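Local coordinates for zinc uptake regulation protein (Escherichia coli, PDB 4MTD) that represses transcription of the znuACB zinc-uptake genes by binding their operator with zinc as its cofactor, at the interface of chains A and B. Coordinates in Å, arbitrary orientation; residue numbers count along the deposited sequence, not the author numbering. Chains: chain A/B, Zinc uptake regulation protein.

Contact 1: the interface of chains A and B. Residues chain A 101, 110, 112; chain B 121, 124-125, 128, 130.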
loop_
_atom_site.group_PDB
_atom_site.type_symbol
_atom_site.label_atom_id
_atom_site.label_comp_id
_atom_site.label_asym_id
_atom_site.label_seq_id
_atom_site.Cartn_x
_atom_site.Cartn_y
_atom_site.Cartn_z
ATOM N N PHE A 101 -2.995 0.355 30.139
ATOM C CA PHE A 101 -3.922 1.400 30.569
ATOM C C PHE A 101 -3.610 2.687 29.832
ATOM O O PHE A 101 -2.596 3.338 30.104
ATOM C CB PHE A 101 -3.816 1.625 32.080
ATOM C CG PHE A 101 -4.282 0.457 32.887
ATOM C CD1 PHE A 101 -5.556 0.438 33.432
ATOM C CD2 PHE A 101 -3.458 -0.637 33.075
ATOM C CE1 PHE A 101 -5.995 -0.651 34.162
ATOM C CE2 PHE A 101 -3.891 -1.731 33.803
ATOM C CZ PHE A 101 -5.160 -1.737 34.348
ATOM N N LYS A 110 0.387 3.076 30.825
ATOM C CA LYS A 110 1.035 2.323 31.892
ATOM C C LYS A 110 0.886 0.837 31.583
ATOM O O LYS A 110 -0.235 0.328 31.426
ATOM C CB LYS A 110 0.401 2.656 33.247
ATOM C CG LYS A 110 1.363 2.624 34.436
ATOM C CD LYS A 110 2.282 3.846 34.458
ATOM C CE LYS A 110 2.344 4.509 35.832
ATOM N NZ LYS A 110 2.884 3.624 36.900
ATOM N N GLU A 112 1.079 -2.833 32.822
ATOM C CA GLU A 112 1.039 -3.615 34.065
ATOM C C GLU A 112 0.962 -5.104 33.776
ATOM O O GLU A 112 0.585 -5.521 32.677
ATOM C CB GLU A 112 -0.172 -3.221 34.918
ATOM C CG GLU A 112 -0.145 -1.788 35.421
ATOM C CD GLU A 112 0.322 -1.647 36.865
ATOM O OE1 GLU A 112 -0.338 -2.206 37.771
ATOM O OE2 GLU A 112 1.331 -0.951 37.100
ATOM N N MET B 121 -9.224 -5.501 36.604
ATOM C CA MET B 121 -8.812 -4.301 35.890
ATOM C C MET B 121 -9.089 -3.053 36.725
ATOM O O MET B 121 -8.279 -2.124 36.748
ATOM C CB MET B 121 -9.520 -4.212 34.535
ATOM C CG MET B 121 -9.142 -5.313 33.550
ATOM S SD MET B 121 -7.681 -4.942 32.556
ATOM C CE MET B 121 -6.347 -5.394 33.658
ATOM N N LEU B 124 -6.317 -3.107 39.444
ATOM C CA LEU B 124 -5.065 -2.604 38.875
ATOM C C LEU B 124 -5.159 -1.106 38.589
ATOM O O LEU B 124 -4.203 -0.366 38.824
ATOM C CB LEU B 124 -4.699 -3.367 37.598
ATOM C CG LEU B 124 -4.131 -4.776 37.816
ATOM C CD1 LEU B 124 -4.167 -5.582 36.523
ATOM C CD2 LEU B 124 -2.713 -4.724 38.375
ATOM N N ALA B 125 -6.311 -0.663 38.094
ATOM C CA ALA B 125 -6.524 0.753 37.824
ATOM C C ALA B 125 -6.517 1.573 39.102
ATOM O O ALA B 125 -5.987 2.673 39.115
ATOM C CB ALA B 125 -7.832 0.971 37.079
ATOM N N MET B 128 -2.765 2.465 40.748
ATOM C CA MET B 128 -2.364 3.682 40.033
ATOM C C MET B 128 -3.565 4.632 40.070
ATOM O O MET B 128 -4.680 4.200 40.301
ATOM C CB MET B 128 -1.985 3.350 38.590
ATOM C CG MET B 128 -3.170 2.907 37.744
ATOM S SD MET B 128 -2.773 2.287 36.098
ATOM C CE MET B 128 -2.032 0.722 36.537
ATOM N N PHE B 130 -5.727 5.704 38.173
ATOM C CA PHE B 130 -6.276 5.630 36.820
ATOM C C PHE B 130 -7.772 5.386 36.839
ATOM O O PHE B 130 -8.225 4.309 37.211
ATOM C CB PHE B 130 -5.558 4.532 36.017
ATOM C CG PHE B 130 -5.917 4.489 34.554
ATOM C CD1 PHE B 130 -5.108 5.111 33.608
ATOM C CD2 PHE B 130 -7.030 3.794 34.117
ATOM C CE1 PHE B 130 -5.414 5.058 32.256
ATOM C CE2 PHE B 130 -7.351 3.742 32.769
ATOM C CZ PHE B 130 -6.541 4.373 31.836
#

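Contact 2: the interface of chains A and B. Residues chain A 121, 134-136; chain B 101, 138-140.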
loop_
_atom_site.group_PDB
_atom_site.type_symbol
_atom_site.label_atom_id
_atom_site.label_comp_id
_atom_site.label_asym_id
_atom_site.label_seq_id
_atom_site.Cartn_x
_atom_site.Cartn_y
_atom_site.Cartn_z
ATOM N N MET A 121 -9.049 -15.900 31.511
ATOM C CA MET A 121 -9.157 -16.200 30.084
ATOM C C MET A 121 -8.664 -17.615 29.787
ATOM O O MET A 121 -9.174 -18.269 28.875
ATOM C CB MET A 121 -8.346 -15.201 29.248
ATOM C CG MET A 121 -8.763 -13.740 29.381
ATOM S SD MET A 121 -10.348 -13.336 28.625
ATOM C CE MET A 121 -9.945 -13.487 26.887
ATOM N N HIS A 134 -2.751 -15.617 22.376
ATOM C CA HIS A 134 -2.423 -14.285 22.892
ATOM C C HIS A 134 -3.665 -13.515 23.345
ATOM O O HIS A 134 -4.706 -13.559 22.692
ATOM C CB HIS A 134 -1.698 -13.491 21.800
ATOM C CG HIS A 134 -1.039 -12.239 22.291
ATOM N ND1 HIS A 134 0.078 -12.252 23.100
ATOM C CD2 HIS A 134 -1.330 -10.935 22.074
ATOM C CE1 HIS A 134 0.441 -11.010 23.367
ATOM N NE2 HIS A 134 -0.399 -10.192 22.758
ATOM N N ASN A 135 -3.545 -12.811 24.467
ATOM C CA ASN A 135 -4.586 -11.893 24.926
ATOM C C ASN A 135 -4.237 -10.449 24.577
ATOM O O ASN A 135 -3.070 -10.068 24.584
ATOM C CB ASN A 135 -4.755 -11.981 26.441
ATOM C CG ASN A 135 -5.059 -13.380 26.919
ATOM O OD1 ASN A 135 -4.203 -14.043 27.505
ATOM N ND2 ASN A 135 -6.283 -13.839 26.677
ATOM N N VAL A 136 -5.256 -9.652 24.283
ATOM C CA VAL A 136 -5.099 -8.215 24.113
ATOM C C VAL A 136 -5.932 -7.555 25.194
ATOM O O VAL A 136 -7.158 -7.625 25.166
ATOM C CB VAL A 136 -5.588 -7.738 22.733
ATOM C CG1 VAL A 136 -5.512 -6.218 22.635
ATOM C CG2 VAL A 136 -4.777 -8.397 21.627
ATOM N N PHE B 101 -13.441 -13.838 21.903
ATOM C CA PHE B 101 -12.534 -14.933 21.590
ATOM C C PHE B 101 -12.515 -15.155 20.083
ATOM O O PHE B 101 -13.482 -15.630 19.501
ATOM C CB PHE B 101 -12.956 -16.191 22.345
ATOM C CG PHE B 101 -12.721 -16.104 23.827
ATOM C CD1 PHE B 101 -11.610 -16.698 24.405
ATOM C CD2 PHE B 101 -13.603 -15.404 24.643
ATOM C CE1 PHE B 101 -11.389 -16.612 25.769
ATOM C CE2 PHE B 101 -13.384 -15.312 26.008
ATOM C CZ PHE B 101 -12.274 -15.918 26.570
ATOM N N GLU B 138 -9.627 -8.973 24.155
ATOM C CA GLU B 138 -9.746 -9.726 22.924
ATOM C C GLU B 138 -8.718 -10.836 22.938
ATOM O O GLU B 138 -7.540 -10.590 23.170
ATOM C CB GLU B 138 -9.554 -8.798 21.722
ATOM C CG GLU B 138 -10.710 -7.819 21.533
ATOM C CD GLU B 138 -10.456 -6.756 20.468
ATOM O OE1 GLU B 138 -9.569 -6.953 19.608
ATOM O OE2 GLU B 138 -11.157 -5.714 20.486
ATOM N N ALA B 139 -9.174 -12.061 22.714
ATOM C CA ALA B 139 -8.306 -13.227 22.761
ATOM C C ALA B 139 -8.143 -13.797 21.360
ATOM O O ALA B 139 -9.116 -13.894 20.606
ATOM C CB ALA B 139 -8.878 -14.277 23.706
ATOM N N HIS B 140 -6.916 -14.173 21.017
ATOM C CA HIS B 140 -6.636 -14.797 19.735
ATOM C C HIS B 140 -6.117 -16.218 19.923
ATOM O O HIS B 140 -5.341 -16.494 20.842
ATOM C CB HIS B 140 -5.627 -13.962 18.948
ATOM C CG HIS B 140 -6.172 -12.648 18.486
ATOM N ND1 HIS B 140 -6.727 -12.470 17.237
ATOM C CD2 HIS B 140 -6.260 -11.451 19.112
ATOM C CE1 HIS B 140 -7.129 -11.218 17.112
ATOM N NE2 HIS B 140 -6.857 -10.580 18.235
#

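Contact 1: the interface of chains A and B
An apolar patch of the homodimer interface forms where A:Phe101 is inserted among B:Met121, B:Leu124, B:Ala125, B:Met128 and B:Phe130, and it helps hold the two subunits of this Fur-family repressor together. It is a worked example of one aromatic residue contacted from several directions by its partner. The rim of A:Phe101 points at the face of B:Phe130 in an edge-to-face arrangement, the ring planes standing 77° apart. A:Phe101 CD1 comes within 3.7 Å of B:Phe130 CD2. Nearer the backbone, A:Phe101 CB lies over the same face, 3.9 Å from the B:Phe130 ring centroid, as a CH-pi contact. The far end of the A:Phe101 ring reaches the partner helix, where CZ meets B:Leu124 CB at 3.7 Å and the two side chains cross at about a right angle. The B:Met121 methyl CE also reaches A:Phe101 CZ, at 3.9 Å. Beside it, A:Phe101 CE1 touches the methyl CB of B:Ala125 at 3.8 Å. One face of the ring is covered toward its rim by the thioether methyl of B:Met128, whose CE is 4.0 Å from A:Phe101 CD2. A bend about the CG-SD bond (chi3 72°) sets that methyl in the corner formed by the A:Phe101 ring and A:Glu112, touching both. There it packs against the end of the acid's aliphatic stem and the adjoining carboxylate carbon, B:Met128 CE to A:Glu112 CG being 3.3 Å, the two side chains approaching from opposite directions. The A:Glu112 carboxylate continues past B:Leu124, with OE1 3.5 Å from the branch carbon CD2. Within chain A, the backbone carbonyl oxygen of A:Lys110 lies in plane at the A:Phe101 ring edge. In the fold, chain A contributes strands 99-103 and 109-112, while chain B contributes the later part of helix 115-127 and the loop leading into strand 131-140.

Contact 2: the interface of chains A and B
A:Met121 reaches across to B:Phe101 and B:Ala139, while the backbones of A:His134 to A:Val136 and B:Glu138 to B:His140 pair as antiparallel strands of the dimer. The example shows how side-chain packing can cap a seam made by main-chain bonds. A:Met121 bends at both chi2 (-71°) and chi3 (-70°), a curl that brings its terminal methyl into the angle between B:Phe101 and B:Ala139, against both. A:Met121 CE sits over the para end of the aromatic ring, 3.4 Å from B:Phe101 CZ, and the sulfur lies farther out, beyond the CZ end of the ring, SD being 3.8 Å from the same carbon. The methyl also meets B:Ala139 CB at 3.4 Å, so the alanine and the ring end share one methyl. A:Asn135 lies on the same face of the paired strands as B:Ala139, its amide nitrogen ND2 being 4.0 Å from the alanine CB. The opposite face carries A:His134, A:Val136, B:Glu138 and B:His140, whose side chains all leave the strands on the side away from the methionine. Between the two faces run the hydrogen bonds of the seam. B:His140 N donates to A:His134 O at 2.8 Å in a bond almost straight at the hydrogen, and A:His134 N returns one to B:His140 O at 3.1 Å. Two residues on, A:Val136 N donates to B:Glu138 O at 2.7 Å, and B:Glu138 N answers to A:Val136 O at 3.0 Å. A:Asn135 and B:Ala139 form the intervening pair of the ladder, linked by no such bonds. Both strands of the seam are copies of strand 131-140, which thereby joins the sheets of the two subunits across the dimer; helix 115-127 of chain A supplies the methionine over one face, and strand 99-103 of chain B supplies the phenylalanine.

The centres of contact 1 and contact 2 lie about 18 Å apart, as measured between their C-alpha atoms. Strand 99-103 and helix 115-127 take part in both, with the chains exchanged: phenylalanine 101 comes from chain A in contact 1 and chain B in contact 2, methionine 121 the reverse. Because the interface is two-fold symmetric, each contact has a twin. Since residues 134, 135 and 136 pair with 140, 139 and 138, the two-fold axis should pass near position 137. Contact 1 adds apolar burial, contact 2 a hydrogen-bonded seam, and together they probably fix how the subunits are set for DNA binding.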